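Local coordinates for protein ferulic acid esterase, AmCE1/Fae1A (Anaeromyces mucronatus, PDB 5CXX) that probably hydrolyses feruloyl esters as an esterase of the alpha/beta-hydrolase fold, and binds ferulic acid, at residues I126-I130 with E131-P135; T161-Y164 with I165-R169; H233-L236 with T237-Q241. All coordinates share one frame; numbering follows the deposited sequence.

Each contact lies along one helix or round its C-terminal end, so none closes a long loop; they follow one another along the chain, neither nesting nor crossing. Contact 1 comes first, at a wide turn within helix 125-140. Contact 2 is the last part of helix 157-168, and the two helices pack side by side, with I126 against I165 and Y164, L129 against I165, and I130 against R169. Contact 3 ends helix 228-238 and meets contact 2 through Y167, which touches L236 and Q241. Contact 2 is thus the middle member, while contacts 1 and 3 stay about 15 Å apart at their nearest atoms. All three belong to helices surrounding the central mixed sheet.

Contact 1. Residues I126-I130 with E131-P135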
# COMPACT_ATOMS: atom_id res chain seq x y z
N ILE A 126 9.79 -6.96 -1.93
CA ILE A 126 9.10 -8.21 -1.56
C ILE A 126 9.95 -9.02 -0.57
O ILE A 126 9.43 -9.57 0.40
CB ILE A 126 8.74 -9.04 -2.81
CG1 ILE A 126 7.88 -10.26 -2.41
CG2 ILE A 126 10.02 -9.55 -3.55
CD1 ILE A 126 7.26 -10.92 -3.69
N ASN A 127 11.27 -9.01 -0.72
CA ASN A 127 12.13 -9.72 0.19
C ASN A 127 12.29 -8.98 1.54
O ASN A 127 12.26 -9.61 2.61
CB ASN A 127 13.53 -9.94 -0.47
CG ASN A 127 13.39 -10.82 -1.70
OD1 ASN A 127 12.77 -11.88 -1.58
ND2 ASN A 127 13.84 -10.36 -2.87
N GLU A 128 12.40 -7.64 1.47
CA GLU A 128 12.48 -6.81 2.71
C GLU A 128 11.23 -7.02 3.56
O GLU A 128 11.35 -7.26 4.77
CB GLU A 128 12.60 -5.32 2.33
CG GLU A 128 12.65 -4.37 3.57
CD GLU A 128 13.93 -4.60 4.39
OE1 GLU A 128 14.89 -5.26 3.89
OE2 GLU A 128 13.97 -4.15 5.56
N LEU A 129 10.07 -7.02 2.91
CA LEU A 129 8.82 -7.13 3.69
C LEU A 129 8.74 -8.53 4.35
O LEU A 129 8.46 -8.66 5.54
CB LEU A 129 7.63 -6.83 2.76
CG LEU A 129 6.27 -7.02 3.51
CD1 LEU A 129 6.06 -5.93 4.57
CD2 LEU A 129 5.11 -6.98 2.46
N ILE A 130 8.93 -9.58 3.53
CA ILE A 130 8.62 -10.95 4.00
C ILE A 130 9.71 -11.50 4.91
O ILE A 130 9.42 -12.16 5.92
CB ILE A 130 8.37 -11.86 2.76
CG1 ILE A 130 7.07 -11.38 2.10
CG2 ILE A 130 8.34 -13.33 3.16
CD1 ILE A 130 6.84 -12.05 0.70
N GLU A 131 10.99 -11.18 4.58
CA GLU A 131 12.11 -11.74 5.32
C GLU A 131 12.52 -10.90 6.54
O GLU A 131 13.16 -11.44 7.44
CB GLU A 131 13.37 -11.89 4.43
CG GLU A 131 13.09 -12.83 3.24
CD GLU A 131 14.30 -12.91 2.33
OE1 GLU A 131 15.44 -12.64 2.77
OE2 GLU A 131 14.13 -13.23 1.17
N VAL A 132 12.22 -9.60 6.52
CA VAL A 132 12.77 -8.71 7.57
C VAL A 132 11.66 -7.98 8.32
O VAL A 132 11.62 -8.08 9.56
CB VAL A 132 13.74 -7.67 7.02
CG1 VAL A 132 14.39 -6.90 8.20
CG2 VAL A 132 14.84 -8.39 6.29
N ILE A 133 10.80 -7.25 7.61
CA ILE A 133 9.85 -6.40 8.32
C ILE A 133 8.74 -7.19 9.02
O ILE A 133 8.44 -6.95 10.22
CB ILE A 133 9.24 -5.39 7.38
CG1 ILE A 133 10.31 -4.32 7.01
CG2 ILE A 133 8.07 -4.60 8.06
CD1 ILE A 133 9.79 -3.35 5.92
N MET A 134 8.17 -8.15 8.35
CA MET A 134 7.11 -8.93 8.98
C MET A 134 7.60 -9.68 10.21
O MET A 134 6.95 -9.64 11.27
CB MET A 134 6.45 -9.89 7.97
CG MET A 134 5.52 -9.16 7.11
SD MET A 134 4.91 -10.25 5.82
CE MET A 134 3.54 -10.96 6.70
N PRO A 135 8.78 -10.35 10.14
CA PRO A 135 9.28 -10.97 11.39
C PRO A 135 9.59 -9.92 12.48
O PRO A 135 9.36 -10.18 13.66
CB PRO A 135 10.56 -11.70 10.94
CG PRO A 135 10.32 -11.99 9.45
CD PRO A 135 9.53 -10.83 8.94
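N127 and E128 meet E131, V132 and I133 where helix 125-140 of this alpha/beta-hydrolase widens into a pi-type turn, a worked case of how a helix changes its bonding step in mid-course. The backbone bonds come first. E131 N reaches four residues back to N127 O, at 2.8 Å. E128 O then accepts twice. I133 N lies in its carbonyl plane at 2.9 Å and gives a nearly straight bond, whereas V132 N, at 3.0 Å, stands above that plane and its N-H approaches at a bent 137°. M134 N continues the five-residue step, bonding to L129 O at 2.9 Å. P135 has no N-H to offer I130 O, and its CD rests 3.3 Å from that oxygen instead. The helix kinks here, and the short axes of 126-130 and 131-135 lie 30° apart.

Apolar packing fills the face turned to the sheet. L129 CD1 lies against I133 CG2, and L129, I133 and M134 all touch Y60 of strand 58-62. The E128 chain meets I133 at about a right angle, its CG 3.8 Å from I133 CD1.

The polar ends look mostly elsewhere. E128 sets its CG anti to the backbone N and then bends (chi2 66°), which brings the carboxylate beside V132 CB and CG1. There OE2 bonds to Y31 OH and OE1 to S33 OG, both of strand 26-33, two bonds that hold the carboxylate from both oxygens. N127 and E131 run side by side, pointing the same way, yet N127 ND2 bonds to N124 OD1 and N127 OD1 to a glycerol. Being two acceptors, N127 OD1 and E131 OE2 form no bond although 3.4 Å apart.

Contact 2. Residues T161-Y164 with I165-R169; sequences TSLY and IGYMR
T161 through L163 bond to I165 through Y167 in regular alpha-helical steps on helix 157-168, the crossover helix of a beta-alpha-beta unit between strands 150-155 and 175-179. I165 N donates to T161 O at 2.9 Å and almost straight (170°). G166 N to S162 O, Y167 N to L163 O and M168 N to Y164 O repeat the step, each donor tilted moderately from the carbonyl plane. The last bond, R169 N to I165 O at 2.8 Å, closes the helix, for R169 itself leaves helical backbone angles and its NE turns to a salt bridge with D171. The start of the helix forms part of what is probably the nucleophile elbow of an alpha/beta-hydrolase.

The side chains pair at the same four-residue spacing. T161 and I165 point the same way, with T161 CG2 3.6 Å from I165 CD1; this side is covered by F125, while T161 OG1 bonds back to M157 O. On another side of the helix, Y164 carries its CG anti to the backbone N (chi1 173°), beside its own carbonyl carbon. The ring thereby leans along the helix to M168, whose chain crosses it at about a right angle and brings CG to 3.6 Å from Y164 CE1. An alanine in place of Y164 removes the ring beside M168 CG, which would probably open a gap near I126 and L199 and let the methionine turn.

L163 and Y167 lie side by side on the sheet face, where L163 also packs on V176 and A178. L163 CD2 touches Y167 CE1 at 3.9 Å. Y167 OH is hydrogen-bonded to S214 OG at the far end of the ring, and the ring also meets F205 edge-to-face. Its near edge is set against a carbonyl, with L163 O in the ring plane, 3.3 Å from Y167 CD1.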
# COMPACT_ATOMS: atom_id res chain seq x y z
N THR A 161 4.05 -2.01 -6.26
CA THR A 161 4.73 -3.00 -5.45
C THR A 161 3.71 -3.76 -4.60
O THR A 161 3.83 -4.98 -4.41
CB THR A 161 5.79 -2.28 -4.54
OG1 THR A 161 6.72 -1.64 -5.45
CG2 THR A 161 6.53 -3.30 -3.64
N SER A 162 2.69 -3.05 -4.11
CA SER A 162 1.62 -3.73 -3.33
C SER A 162 0.88 -4.77 -4.17
O SER A 162 0.57 -5.86 -3.68
CB SER A 162 0.61 -2.71 -2.79
OG SER A 162 1.20 -1.88 -1.82
N LEU A 163 0.58 -4.43 -5.43
CA LEU A 163 -0.13 -5.40 -6.27
C LEU A 163 0.75 -6.61 -6.59
O LEU A 163 0.28 -7.75 -6.58
CB LEU A 163 -0.55 -4.76 -7.61
CG LEU A 163 -1.78 -3.87 -7.47
CD1 LEU A 163 -1.96 -2.97 -8.75
CD2 LEU A 163 -3.07 -4.74 -7.27
N TYR A 164 2.03 -6.34 -6.86
CA TYR A 164 2.95 -7.44 -7.18
C TYR A 164 3.03 -8.41 -6.00
O TYR A 164 2.93 -9.64 -6.15
CB TYR A 164 4.33 -6.83 -7.53
CG TYR A 164 5.43 -7.84 -7.72
CD1 TYR A 164 5.36 -8.79 -8.73
CD2 TYR A 164 6.57 -7.74 -6.94
CE1 TYR A 164 6.41 -9.69 -8.91
CE2 TYR A 164 7.65 -8.65 -7.12
CZ TYR A 164 7.51 -9.63 -8.09
OH TYR A 164 8.57 -10.50 -8.29
N ILE A 165 3.29 -7.85 -4.81
CA ILE A 165 3.47 -8.71 -3.66
C ILE A 165 2.15 -9.37 -3.30
O ILE A 165 2.07 -10.58 -2.95
CB ILE A 165 4.04 -7.91 -2.47
CG1 ILE A 165 5.47 -7.41 -2.78
CG2 ILE A 165 4.03 -8.82 -1.21
CD1 ILE A 165 5.92 -6.34 -1.73
N GLY A 166 1.05 -8.60 -3.33
CA GLY A 166 -0.27 -9.12 -2.92
C GLY A 166 -0.76 -10.24 -3.83
O GLY A 166 -1.51 -11.11 -3.34
N TYR A 167 -0.36 -10.24 -5.11
CA TYR A 167 -0.78 -11.34 -5.97
C TYR A 167 0.26 -12.46 -5.96
O TYR A 167 -0.16 -13.67 -5.94
CB TYR A 167 -1.09 -10.86 -7.41
CG TYR A 167 -2.50 -10.32 -7.45
CD1 TYR A 167 -2.75 -8.99 -7.11
CD2 TYR A 167 -3.57 -11.15 -7.82
CE1 TYR A 167 -4.06 -8.48 -7.11
CE2 TYR A 167 -4.91 -10.68 -7.79
CZ TYR A 167 -5.12 -9.32 -7.45
OH TYR A 167 -6.44 -8.90 -7.41
N MET A 168 1.55 -12.15 -5.90
CA MET A 168 2.51 -13.27 -5.95
C MET A 168 2.52 -14.01 -4.61
O MET A 168 2.82 -15.23 -4.63
CB MET A 168 3.93 -12.81 -6.26
CG MET A 168 4.07 -12.20 -7.71
SD MET A 168 3.54 -13.29 -9.10
CE MET A 168 1.81 -12.88 -9.32
N ARG A 169 2.21 -13.29 -3.52
CA ARG A 169 2.21 -13.91 -2.18
C ARG A 169 0.88 -13.59 -1.49
O ARG A 169 0.84 -13.14 -0.31
CB ARG A 169 3.42 -13.43 -1.36
CG ARG A 169 4.77 -14.01 -1.82
CD ARG A 169 4.82 -15.57 -1.88
NE ARG A 169 4.44 -16.18 -0.59
CZ ARG A 169 5.32 -16.51 0.33
NH1 ARG A 169 6.65 -16.23 0.20
NH2 ARG A 169 4.91 -17.13 1.46

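Contact 3. Residues H233-L236 with T237-Q241. With GOL (glycerol), chain H.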
# COMPACT_ATOMS: atom_id res chain seq x y z
N HIS A 233 -6.59 -3.00 -14.04
CA HIS A 233 -8.01 -3.40 -13.88
C HIS A 233 -8.42 -4.34 -15.01
O HIS A 233 -9.10 -5.36 -14.79
CB HIS A 233 -8.89 -2.14 -13.82
CG HIS A 233 -10.32 -2.40 -14.13
ND1 HIS A 233 -11.12 -3.20 -13.34
CD2 HIS A 233 -11.09 -2.01 -15.19
CE1 HIS A 233 -12.33 -3.27 -13.88
NE2 HIS A 233 -12.34 -2.55 -15.00
N GLU A 234 -8.04 -3.97 -16.21
CA GLU A 234 -8.45 -4.76 -17.36
C GLU A 234 -7.83 -6.17 -17.37
O GLU A 234 -8.49 -7.14 -17.70
CB GLU A 234 -8.13 -3.99 -18.64
CG GLU A 234 -9.10 -2.80 -18.75
CD GLU A 234 -8.78 -1.81 -19.87
OE1 GLU A 234 -9.54 -0.83 -20.04
OE2 GLU A 234 -7.78 -2.00 -20.58
N ILE A 235 -6.54 -6.27 -17.02
CA ILE A 235 -5.86 -7.55 -17.00
C ILE A 235 -6.43 -8.44 -15.89
O ILE A 235 -6.74 -9.56 -16.14
CB ILE A 235 -4.32 -7.31 -16.74
CG1 ILE A 235 -3.70 -6.64 -17.97
CG2 ILE A 235 -3.61 -8.66 -16.39
CD1 ILE A 235 -2.36 -5.86 -17.67
N LEU A 236 -6.65 -7.87 -14.70
CA LEU A 236 -7.20 -8.65 -13.57
C LEU A 236 -8.58 -9.16 -13.95
O LEU A 236 -8.96 -10.32 -13.66
CB LEU A 236 -7.29 -7.80 -12.31
CG LEU A 236 -5.85 -7.55 -11.78
CD1 LEU A 236 -5.97 -6.61 -10.57
CD2 LEU A 236 -5.19 -8.86 -11.27
N THR A 237 -9.36 -8.30 -14.62
CA THR A 237 -10.71 -8.69 -15.05
C THR A 237 -10.64 -9.85 -16.05
O THR A 237 -11.37 -10.83 -15.95
CB THR A 237 -11.46 -7.49 -15.72
OG1 THR A 237 -11.58 -6.45 -14.75
CG2 THR A 237 -12.87 -7.90 -16.15
N ARG A 238 -9.77 -9.73 -17.04
CA ARG A 238 -9.56 -10.80 -18.06
C ARG A 238 -9.16 -12.12 -17.35
O ARG A 238 -9.54 -13.25 -17.80
CB ARG A 238 -8.42 -10.38 -19.00
CG ARG A 238 -8.50 -10.41 -20.49
CD ARG A 238 -7.24 -9.60 -21.08
NE ARG A 238 -7.67 -8.27 -21.54
CZ ARG A 238 -6.94 -7.17 -21.47
NH1 ARG A 238 -5.71 -7.25 -20.96
NH2 ARG A 238 -7.42 -5.97 -21.88
N ASN A 239 -8.44 -11.98 -16.23
CA ASN A 239 -7.92 -13.14 -15.53
C ASN A 239 -8.84 -13.64 -14.46
O ASN A 239 -8.45 -14.48 -13.69
CB ASN A 239 -6.57 -12.82 -14.92
CG ASN A 239 -5.48 -12.66 -15.96
OD1 ASN A 239 -5.65 -12.97 -17.15
ND2 ASN A 239 -4.32 -12.19 -15.51
N ASN A 240 -10.07 -13.11 -14.42
CA ASN A 240 -11.06 -13.55 -13.44
C ASN A 240 -10.64 -13.35 -12.00
O ASN A 240 -10.94 -14.20 -11.12
CB ASN A 240 -11.41 -15.04 -13.67
CG ASN A 240 -12.01 -15.27 -15.00
OD1 ASN A 240 -11.33 -15.76 -15.95
ND2 ASN A 240 -13.26 -14.92 -15.13
N GLN A 241 -9.94 -12.25 -11.73
CA GLN A 241 -9.46 -11.93 -10.38
C GLN A 241 -10.42 -10.89 -9.82
O GLN A 241 -10.45 -9.77 -10.36
CB GLN A 241 -8.00 -11.36 -10.42
CG GLN A 241 -7.03 -12.33 -11.14
CD GLN A 241 -6.89 -13.64 -10.38
OE1 GLN A 241 -6.27 -13.66 -9.29
NE2 GLN A 241 -7.49 -14.71 -10.90
C1 GOL H . -2.15 -3.61 -21.62
O1 GOL H . -1.76 -2.54 -22.45
C2 GOL H . -3.54 -4.11 -21.99
O2 GOL H . -3.52 -5.52 -21.88
C3 GOL H . -4.65 -3.54 -21.10
O3 GOL H . -5.91 -3.84 -21.69
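H233 O accepts two bonds from T237, a compact example of a threonine grasping its own helix. T237 N approaches at 3.0 Å and T237 OG1 at 2.7 Å, from opposite faces of the carbonyl plane. The hydroxyl, beside its backbone N (chi1 -61°), also sits over one face of the H233 ring, 3.4 Å from CE1. H233 ND1 is hydrogen-bonded to H243 NE2.

E234 O takes R238 N and lies over the centre of the R238 guanidinium as well. The charges of E234 and R238 stand 4.2 Å apart (OE2 to NH2), beyond a salt bridge, but a glycerol, probably from the crystallisation liquor, spans them. R238 NH2 gives a straight bond of 2.6 Å to its O3, which donates in turn to E234 OE2, and R238 NH1 bonds to its O2.

A Schellman motif ends the helix: Q241 N donates to L236 O at 2.9 Å, and N240 N, on the residue of positive phi, to T237 O. N239 N goes to I235 O and, weakly, to L236 O. N239 ND2 serves F205 O and E202 O; Q241 NE2 bonds to N239 O at 3.0 Å, while OE1 accepts from Q210 NE2 and A207 N.

Helix 228-238 links strands 213-219 and 244-248; H233 stacks on W245 of the latter, and L236 and Q241 pack on Y167 of helix 157-168.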